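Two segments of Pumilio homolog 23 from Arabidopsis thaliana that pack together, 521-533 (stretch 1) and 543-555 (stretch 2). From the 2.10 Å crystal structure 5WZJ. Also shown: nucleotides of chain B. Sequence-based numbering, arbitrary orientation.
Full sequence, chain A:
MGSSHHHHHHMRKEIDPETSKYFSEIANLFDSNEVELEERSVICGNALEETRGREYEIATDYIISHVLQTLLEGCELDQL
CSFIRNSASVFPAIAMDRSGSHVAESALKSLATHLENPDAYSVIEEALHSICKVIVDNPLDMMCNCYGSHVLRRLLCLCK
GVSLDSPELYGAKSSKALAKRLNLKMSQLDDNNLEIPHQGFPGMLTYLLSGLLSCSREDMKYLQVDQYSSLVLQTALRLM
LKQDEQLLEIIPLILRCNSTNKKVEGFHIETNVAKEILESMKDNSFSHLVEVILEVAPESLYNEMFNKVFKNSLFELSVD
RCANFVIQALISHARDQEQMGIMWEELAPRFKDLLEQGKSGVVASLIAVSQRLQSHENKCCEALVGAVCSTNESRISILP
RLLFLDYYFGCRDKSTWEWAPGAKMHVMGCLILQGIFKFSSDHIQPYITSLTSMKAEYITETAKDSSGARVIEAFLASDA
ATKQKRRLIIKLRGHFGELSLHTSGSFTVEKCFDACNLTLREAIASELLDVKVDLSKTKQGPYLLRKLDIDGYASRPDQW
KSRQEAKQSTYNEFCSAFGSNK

Stretch 1 521-533: REAIASELLDVKV
Stretch 2 (543-555) YLLRKLDIDGYAS

Helix 521-530 meets the short helix 550-555 nearly at right angles: their axes approach to 9.8 Å and cross at -96°. At that angle two helices share a compact patch rather than a long seam, and the register is set where A525 and I550 bring their CA atoms within 6.2 Å. A525 points its CB toward stretch 2 here; I550 (m, m) lays CD1 3.8 Å from A525 CA and 4.1 Å from L528 CB.

The principal bump is Y553. Its side chain (t, chi2 68°) enters a hollow formed by E522, A525, S526 and L529, and A525 CB sits over one ring face, 4.2 Å from the centroid and 19° off the normal, a CH-pi contact. L529 (t, p) brings CD2 to 3.8 Å from Y553 CD2, while its CD1 lies 4.0 Å from I550 CG2 and 3.8 Å from A554 CB, so the forked end fits among three residues. E522 (t, t) extends until OE2 accepts a weak hydrogen bond from Y553 OH at 3.4 Å.

A second, purely apolar fit involves L544 and L548. L528 (m, t) places CD1 3.7 Å from L548 CD2 and 3.9 Å from L544 CD2; I524 CG2 reaches the same L548 CD2 at 4.1 Å.

Between the two helices of stretch 2, D549 turns the chain with phi/psi 52/53 in a Schellman motif, I550 N bonding to L545 O at 3.0 Å. D549 then caps the next helix, OD1 accepting from G552 N at 3.0 Å.

Beyond V531, the N-cap of the following helix, K532 stretches out with all four chi angles t. Its CG packs 3.8 Å from L545 CD2, and NZ reaches D551 OD1 at 3.0 Å in a salt bridge whose hydrogen bond is weak.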

ATOM      1  N   ARG A 521      14.650  25.660 -22.829  1.00 22.57           N
ATOM      2  CA  ARG A 521      15.692  25.085 -21.978  1.00 27.36           C
ATOM      3  C   ARG A 521      16.624  26.160 -21.448  1.00 26.03           C
ATOM      4  O   ARG A 521      16.995  26.148 -20.268  1.00 21.71           O
ATOM      5  CB  ARG A 521      16.490  24.036 -22.744  1.00 23.00           C
ATOM      6  CG  ARG A 521      15.730  22.753 -22.926  1.00 24.74           C
ATOM      7  CD  ARG A 521      16.605  21.671 -23.518  1.00 29.04           C
ATOM      8  NE  ARG A 521      15.823  20.473 -23.766  1.00 28.77           N
ATOM      9  CZ  ARG A 521      16.339  19.289 -24.072  1.00 34.53           C
ATOM     10  NH1 ARG A 521      17.654  19.140 -24.169  1.00 39.67           N
ATOM     11  NH2 ARG A 521      15.536  18.256 -24.277  1.00 29.49           N
ATOM     12  N   GLU A 522      17.000  27.107 -22.307  1.00 21.57           N
ATOM     13  CA  GLU A 522      17.844  28.206 -21.872  1.00 24.67           C
ATOM     14  C   GLU A 522      17.134  29.085 -20.851  1.00 27.64           C
ATOM     15  O   GLU A 522      17.744  29.513 -19.863  1.00 23.83           O
ATOM     16  CB  GLU A 522      18.282  29.030 -23.079  1.00 30.25           C
ATOM     17  CG  GLU A 522      19.242  30.120 -22.708  1.00 36.92           C
ATOM     18  CD  GLU A 522      19.953  30.718 -23.900  1.00 38.50           C
ATOM     19  OE1 GLU A 522      19.635  30.342 -25.053  1.00 38.48           O
ATOM     20  OE2 GLU A 522      20.839  31.566 -23.664  1.00 38.79           O
ATOM     21  N   ALA A 523      15.846  29.367 -21.065  1.00 26.08           N
ATOM     22  CA  ALA A 523      15.100  30.162 -20.093  1.00 26.21           C
ATOM     23  C   ALA A 523      15.042  29.469 -18.733  1.00 25.01           C
ATOM     24  O   ALA A 523      15.261  30.105 -17.697  1.00 27.81           O
ATOM     25  CB  ALA A 523      13.689  30.449 -20.615  1.00 26.64           C
ATOM     26  N   ILE A 524      14.767  28.161 -18.717  1.00 21.73           N
ATOM     27  CA  ILE A 524      14.758  27.418 -17.454  1.00 21.31           C
ATOM     28  C   ILE A 524      16.140  27.443 -16.809  1.00 27.30           C
ATOM     29  O   ILE A 524      16.276  27.641 -15.595  1.00 25.67           O
ATOM     30  CB  ILE A 524      14.281  25.972 -17.679  1.00 23.84           C
ATOM     31  CG1 ILE A 524      12.795  25.929 -18.048  1.00 15.93           C
ATOM     32  CG2 ILE A 524      14.553  25.117 -16.424  1.00 23.76           C
ATOM     33  CD1 ILE A 524      12.379  24.589 -18.647  1.00 19.26           C
ATOM     34  N   ALA A 525      17.184  27.206 -17.608  1.00 23.42           N
ATOM     35  CA  ALA A 525      18.540  27.179 -17.063  1.00 24.16           C
ATOM     36  C   ALA A 525      18.910  28.531 -16.475  1.00 30.28           C
ATOM     37  O   ALA A 525      19.538  28.611 -15.408  1.00 33.93           O
ATOM     38  CB  ALA A 525      19.531  26.769 -18.152  1.00 22.22           C
ATOM     39  N   SER A 526      18.502  29.605 -17.149  1.00 23.05           N
ATOM     40  CA  SER A 526      18.751  30.951 -16.656  1.00 29.03           C
ATOM     41  C   SER A 526      18.059  31.189 -15.315  1.00 33.09           C
ATOM     42  O   SER A 526      18.613  31.849 -14.426  1.00 29.70           O
ATOM     43  CB  SER A 526      18.277  31.952 -17.711  1.00 34.15           C
ATOM     44  OG  SER A 526      18.515  33.284 -17.312  1.00 41.85           O
ATOM     45  N   GLU A 527      16.841  30.661 -15.147  1.00 27.77           N
ATOM     46  CA  GLU A 527      16.127  30.863 -13.891  1.00 27.80           C
ATOM     47  C   GLU A 527      16.769  30.081 -12.747  1.00 28.15           C
ATOM     48  O   GLU A 527      16.867  30.588 -11.622  1.00 32.97           O
ATOM     49  CB  GLU A 527      14.653  30.488 -14.055  1.00 22.69           C
ATOM     50  CG  GLU A 527      13.897  31.467 -14.940  1.00 23.13           C
ATOM     51  CD  GLU A 527      12.399  31.191 -14.993  1.00 24.63           C
ATOM     52  OE1 GLU A 527      11.798  31.347 -16.080  1.00 28.78           O
ATOM     53  OE2 GLU A 527      11.821  30.824 -13.951  1.00 25.58           O
ATOM     54  N   LEU A 528      17.216  28.848 -13.007  1.00 23.38           N
ATOM     55  CA  LEU A 528      17.885  28.092 -11.950  1.00 26.98           C
ATOM     56  C   LEU A 528      19.212  28.736 -11.570  1.00 35.57           C
ATOM     57  O   LEU A 528      19.636  28.660 -10.409  1.00 36.05           O
ATOM     58  CB  LEU A 528      18.120  26.646 -12.380  1.00 26.32           C
ATOM     59  CG  LEU A 528      16.896  25.802 -12.754  1.00 35.15           C
ATOM     60  CD1 LEU A 528      17.209  24.323 -12.644  1.00 28.29           C
ATOM     61  CD2 LEU A 528      15.697  26.177 -11.907  1.00 35.78           C
ATOM     62  N   LEU A 529      19.879  29.364 -12.539  1.00 29.26           N
ATOM     63  CA  LEU A 529      21.121  30.070 -12.257  1.00 35.55           C
ATOM     64  C   LEU A 529      20.917  31.142 -11.187  1.00 38.32           C
ATOM     65  O   LEU A 529      21.748  31.291 -10.285  1.00 36.98           O
ATOM     66  CB  LEU A 529      21.658  30.669 -13.557  1.00 35.76           C
ATOM     67  CG  LEU A 529      23.104  31.145 -13.628  1.00 44.33           C
ATOM     68  CD1 LEU A 529      24.035  30.157 -12.935  1.00 45.46           C
ATOM     69  CD2 LEU A 529      23.485  31.325 -15.089  1.00 43.22           C
ATOM     70  N   ASP A 530      19.799  31.872 -11.248  1.00 36.61           N
ATOM     71  CA  ASP A 530      19.541  32.932 -10.279  1.00 43.53           C
ATOM     72  C   ASP A 530      19.375  32.415  -8.855  1.00 41.37           C
ATOM     73  O   ASP A 530      19.571  33.182  -7.909  1.00 45.73           O
ATOM     74  CB  ASP A 530      18.291  33.719 -10.670  1.00 49.49           C
ATOM     75  CG  ASP A 530      18.502  34.569 -11.905  1.00 60.69           C
ATOM     76  OD1 ASP A 530      19.637  35.043 -12.124  1.00 60.15           O
ATOM     77  OD2 ASP A 530      17.523  34.769 -12.658  1.00 66.90           O
ATOM     78  N   VAL A 531      19.001  31.153  -8.671  1.00 40.98           N
ATOM     79  CA  VAL A 531      18.796  30.599  -7.337  1.00 34.76           C
ATOM     80  C   VAL A 531      19.797  29.488  -7.042  1.00 33.66           C
ATOM     81  O   VAL A 531      19.566  28.662  -6.162  1.00 37.76           O
ATOM     82  CB  VAL A 531      17.345  30.109  -7.156  1.00 38.60           C
ATOM     83  CG1 VAL A 531      16.356  31.236  -7.456  1.00 39.53           C
ATOM     84  CG2 VAL A 531      17.062  28.900  -8.050  1.00 34.84           C
ATOM     85  N   LYS A 532      20.917  29.470  -7.780  1.00 31.82           N
ATOM     86  CA  LYS A 532      21.837  28.338  -7.725  1.00 35.57           C
ATOM     87  C   LYS A 532      22.388  28.124  -6.321  1.00 43.56           C
ATOM     88  O   LYS A 532      22.610  26.979  -5.907  1.00 42.50           O
ATOM     89  CB  LYS A 532      22.986  28.552  -8.708  1.00 40.65           C
ATOM     90  CG  LYS A 532      23.943  27.377  -8.774  1.00 48.45           C
ATOM     91  CD  LYS A 532      25.352  27.814  -9.146  1.00 55.24           C
ATOM     92  CE  LYS A 532      26.365  26.742  -8.751  1.00 61.43           C
ATOM     93  NZ  LYS A 532      27.768  27.207  -8.943  1.00 62.85           N
ATOM     94  N   VAL A 533      22.621  29.207  -5.582  1.00 44.51           N
ATOM     95  CA  VAL A 533      23.129  29.077  -4.217  1.00 52.05           C
ATOM     96  C   VAL A 533      22.121  28.329  -3.348  1.00 46.56           C
ATOM     97  O   VAL A 533      22.422  27.272  -2.781  1.00 43.64           O
ATOM     98  CB  VAL A 533      23.463  30.462  -3.637  1.00 59.19           C
ATOM     99  CG1 VAL A 533      23.703  30.359  -2.139  1.00 65.38           C
ATOM    100  CG2 VAL A 533      24.679  31.048  -4.343  1.00 56.88           C
ATOM    101  N   TYR A 543      21.451  17.149  -7.814  1.00 53.90           N
ATOM    102  CA  TYR A 543      21.086  16.343  -8.971  1.00 57.20           C
ATOM    103  C   TYR A 543      20.479  17.202 -10.078  1.00 52.83           C
ATOM    104  O   TYR A 543      20.719  16.958 -11.266  1.00 51.22           O
ATOM    105  CB  TYR A 543      20.125  15.232  -8.564  1.00 65.35           C
ATOM    106  CG  TYR A 543      19.460  14.596  -9.755  1.00 73.11           C
ATOM    107  CD1 TYR A 543      20.130  13.660 -10.538  1.00 78.52           C
ATOM    108  CD2 TYR A 543      18.172  14.951 -10.119  1.00 75.57           C
ATOM    109  CE1 TYR A 543      19.519  13.082 -11.650  1.00 79.69           C
ATOM    110  CE2 TYR A 543      17.557  14.382 -11.222  1.00 77.51           C
ATOM    111  CZ  TYR A 543      18.227  13.448 -11.985  1.00 77.80           C
ATOM    112  OH  TYR A 543      17.597  12.889 -13.078  1.00 74.36           O
ATOM    113  N   LEU A 544      19.677  18.202  -9.713  1.00 40.51           N
ATOM    114  CA  LEU A 544      19.108  19.090 -10.720  1.00 33.91           C
ATOM    115  C   LEU A 544      20.200  19.902 -11.415  1.00 35.34           C
ATOM    116  O   LEU A 544      20.213  20.033 -12.647  1.00 33.47           O
ATOM    117  CB  LEU A 544      18.089  20.013 -10.067  1.00 33.66           C
ATOM    118  CG  LEU A 544      17.077  20.638 -11.009  1.00 38.81           C
ATOM    119  CD1 LEU A 544      16.412  19.523 -11.766  1.00 48.40           C
ATOM    120  CD2 LEU A 544      16.049  21.432 -10.234  1.00 31.85           C
ATOM    121  N   LEU A 545      21.131  20.456 -10.630  1.00 28.34           N
ATOM    122  CA  LEU A 545      22.201  21.265 -11.203  1.00 36.71           C
ATOM    123  C   LEU A 545      23.072  20.448 -12.147  1.00 37.41           C
ATOM    124  O   LEU A 545      23.515  20.966 -13.181  1.00 30.67           O
ATOM    125  CB  LEU A 545      23.046  21.891 -10.083  1.00 38.16           C
ATOM    126  CG  LEU A 545      22.362  22.981  -9.243  1.00 39.90           C
ATOM    127  CD1 LEU A 545      23.152  23.300  -7.981  1.00 40.90           C
ATOM    128  CD2 LEU A 545      22.155  24.249 -10.055  1.00 38.85           C
ATOM    129  N   ARG A 546      23.296  19.167 -11.830  1.00 37.78           N
ATOM    130  CA  ARG A 546      24.123  18.311 -12.678  1.00 46.88           C
ATOM    131  C   ARG A 546      23.381  17.877 -13.938  1.00 42.45           C
ATOM    132  O   ARG A 546      23.955  17.873 -15.034  1.00 41.09           O
ATOM    133  CB  ARG A 546      24.589  17.079 -11.896  1.00 57.34           C
ATOM    134  CG  ARG A 546      25.942  17.215 -11.204  1.00 69.56           C
ATOM    135  CD  ARG A 546      26.376  15.907 -10.521  1.00 79.34           C
ATOM    136  NE  ARG A 546      25.704  15.677  -9.238  1.00 85.35           N
ATOM    137  CZ  ARG A 546      24.741  14.778  -9.032  1.00 86.87           C
ATOM    138  NH1 ARG A 546      24.200  14.651  -7.825  1.00 84.68           N
ATOM    139  NH2 ARG A 546      24.318  14.000 -10.023  1.00 87.12           N
ATOM    140  N   LYS A 547      22.113  17.493 -13.802  1.00 36.58           N
ATOM    141  CA  LYS A 547      21.363  16.987 -14.947  1.00 40.30           C
ATOM    142  C   LYS A 547      21.134  18.066 -16.001  1.00 38.78           C
ATOM    143  O   LYS A 547      21.136  17.766 -17.200  1.00 42.69           O
ATOM    144  CB  LYS A 547      20.028  16.412 -14.477  1.00 48.41           C
ATOM    145  CG  LYS A 547      19.197  15.727 -15.563  1.00 56.12           C
ATOM    146  CD  LYS A 547      17.752  15.570 -15.089  1.00 61.23           C
ATOM    147  CE  LYS A 547      16.954  14.567 -15.908  1.00 60.32           C
ATOM    148  NZ  LYS A 547      16.296  15.179 -17.090  1.00 57.42           N
ATOM    149  N   LEU A 548      20.918  19.311 -15.584  1.00 30.41           N
ATOM    150  CA  LEU A 548      20.763  20.423 -16.513  1.00 29.22           C
ATOM    151  C   LEU A 548      22.084  21.130 -16.810  1.00 30.05           C
ATOM    152  O   LEU A 548      22.092  22.066 -17.609  1.00 27.36           O
ATOM    153  CB  LEU A 548      19.741  21.433 -15.978  1.00 19.42           C
ATOM    154  CG  LEU A 548      18.252  21.129 -16.236  1.00 31.76           C
ATOM    155  CD1 LEU A 548      17.863  19.738 -15.765  1.00 30.36           C
ATOM    156  CD2 LEU A 548      17.337  22.178 -15.596  1.00 27.10           C
ATOM    157  N   ASP A 549      23.187  20.701 -16.189  1.00 26.71           N
ATOM    158  CA  ASP A 549      24.514  21.290 -16.396  1.00 29.96           C
ATOM    159  C   ASP A 549      24.479  22.803 -16.209  1.00 27.87           C
ATOM    160  O   ASP A 549      24.895  23.573 -17.075  1.00 24.89           O
ATOM    161  CB  ASP A 549      25.071  20.919 -17.774  1.00 32.74           C
ATOM    162  CG  ASP A 549      26.523  21.331 -17.947  1.00 39.55           C
ATOM    163  OD1 ASP A 549      27.194  21.638 -16.934  1.00 35.82           O
ATOM    164  OD2 ASP A 549      26.988  21.358 -19.103  1.00 46.77           O
ATOM    165  N   ILE A 550      23.958  23.231 -15.059  1.00 22.86           N
ATOM    166  CA  ILE A 550      23.768  24.657 -14.832  1.00 27.09           C
ATOM    167  C   ILE A 550      25.116  25.368 -14.771  1.00 33.43           C
ATOM    168  O   ILE A 550      25.259  26.494 -15.264  1.00 27.71           O
ATOM    169  CB  ILE A 550      22.919  24.881 -13.565  1.00 28.84           C
ATOM    170  CG1 ILE A 550      21.510  24.309 -13.770  1.00 30.98           C
ATOM    171  CG2 ILE A 550      22.811  26.362 -13.226  1.00 26.71           C
ATOM    172  CD1 ILE A 550      20.764  24.924 -14.982  1.00 28.26           C
ATOM    173  N   ASP A 551      26.130  24.711 -14.197  1.00 30.11           N
ATOM    174  CA  ASP A 551      27.470  25.299 -14.160  1.00 36.78           C
ATOM    175  C   ASP A 551      28.017  25.525 -15.568  1.00 35.20           C
ATOM    176  O   ASP A 551      28.619  26.569 -15.846  1.00 29.50           O
ATOM    177  CB  ASP A 551      28.423  24.407 -13.360  1.00 38.87           C
ATOM    178  CG  ASP A 551      28.136  24.424 -11.867  1.00 43.56           C
ATOM    179  OD1 ASP A 551      27.528  25.399 -11.378  1.00 42.61           O
ATOM    180  OD2 ASP A 551      28.534  23.461 -11.181  1.00 49.76           O
ATOM    181  N   GLY A 552      27.817  24.554 -16.469  1.00 31.04           N
ATOM    182  CA  GLY A 552      28.295  24.708 -17.836  1.00 26.90           C
ATOM    183  C   GLY A 552      27.568  25.802 -18.597  1.00 30.04           C
ATOM    184  O   GLY A 552      28.161  26.490 -19.433  1.00 31.35           O
ATOM    185  N   TYR A 553      26.270  25.973 -18.324  1.00 26.84           N
ATOM    186  CA  TYR A 553      25.527  27.077 -18.918  1.00 24.17           C
ATOM    187  C   TYR A 553      26.084  28.426 -18.469  1.00 29.67           C
ATOM    188  O   TYR A 553      26.207  29.356 -19.274  1.00 31.78           O
ATOM    189  CB  TYR A 553      24.035  26.973 -18.567  1.00 25.22           C
ATOM    190  CG  TYR A 553      23.255  28.179 -19.026  1.00 28.26           C
ATOM    191  CD1 TYR A 553      23.067  28.431 -20.381  1.00 35.20           C
ATOM    192  CD2 TYR A 553      22.743  29.091 -18.110  1.00 30.50           C
ATOM    193  CE1 TYR A 553      22.369  29.546 -20.808  1.00 39.24           C
ATOM    194  CE2 TYR A 553      22.043  30.213 -18.529  1.00 31.03           C
ATOM    195  CZ  TYR A 553      21.860  30.436 -19.876  1.00 38.96           C
ATOM    196  OH  TYR A 553      21.171  31.553 -20.301  1.00 45.75           O
ATOM    197  N   ALA A 554      26.423  28.554 -17.184  1.00 32.23           N
ATOM    198  CA  ALA A 554      26.964  29.817 -16.692  1.00 36.35           C
ATOM    199  C   ALA A 554      28.339  30.107 -17.284  1.00 39.89           C
ATOM    200  O   ALA A 554      28.630  31.246 -17.669  1.00 41.40           O
ATOM    201  CB  ALA A 554      27.041  29.795 -15.163  1.00 30.69           C
ATOM    202  N   SER A 555      29.195  29.087 -17.368  1.00 39.65           N
ATOM    203  CA  SER A 555      30.601  29.281 -17.708  1.00 40.62           C
ATOM    204  C   SER A 555      30.857  29.243 -19.213  1.00 39.01           C
ATOM    205  O   SER A 555      31.570  30.103 -19.733  1.00 47.47           O
ATOM    206  CB  SER A 555      31.462  28.234 -16.989  1.00 41.48           C
ATOM    207  OG  SER A 555      31.200  26.923 -17.452  1.00 43.84           O
TER
ATOM    208  O5'   G B   1      16.290  10.096  -2.677  1.00 67.28           O
ATOM    209  C5'   G B   1      16.312  11.105  -1.676  1.00 70.41           C
ATOM    210  C4'   G B   1      15.542  12.332  -2.103  1.00 74.23           C
ATOM    211  O4'   G B   1      16.243  12.999  -3.187  1.00 76.57           O
ATOM    212  C3'   G B   1      14.137  12.090  -2.649  1.00 69.37           C
ATOM    213  O3'   G B   1      13.166  11.949  -1.617  1.00 64.23           O
ATOM    214  C2'   G B   1      13.908  13.311  -3.535  1.00 66.93           C
ATOM    215  O2'   G B   1      13.522  14.433  -2.756  1.00 58.45           O
ATOM    216  C1'   G B   1      15.316  13.568  -4.088  1.00 71.76           C
ATOM    217  N9    G B   1      15.511  12.961  -5.420  1.00 68.02           N
ATOM    218  C8    G B   1      15.890  11.666  -5.707  1.00 69.64           C
ATOM    219  N7    G B   1      15.967  11.417  -6.988  1.00 68.55           N
ATOM    220  C5    G B   1      15.611  12.623  -7.587  1.00 67.47           C
ATOM    221  C6    G B   1      15.509  12.970  -8.962  1.00 62.32           C
ATOM    222  O6    G B   1      15.722  12.252  -9.950  1.00 59.68           O
ATOM    223  N1    G B   1      15.112  14.301  -9.126  1.00 55.10           N
ATOM    224  C2    G B   1      14.845  15.186  -8.106  1.00 49.66           C
ATOM    225  N2    G B   1      14.471  16.423  -8.477  1.00 39.71           N
ATOM    226  N3    G B   1      14.938  14.873  -6.817  1.00 57.56           N
ATOM    227  C4    G B   1      15.323  13.586  -6.633  1.00 63.69           C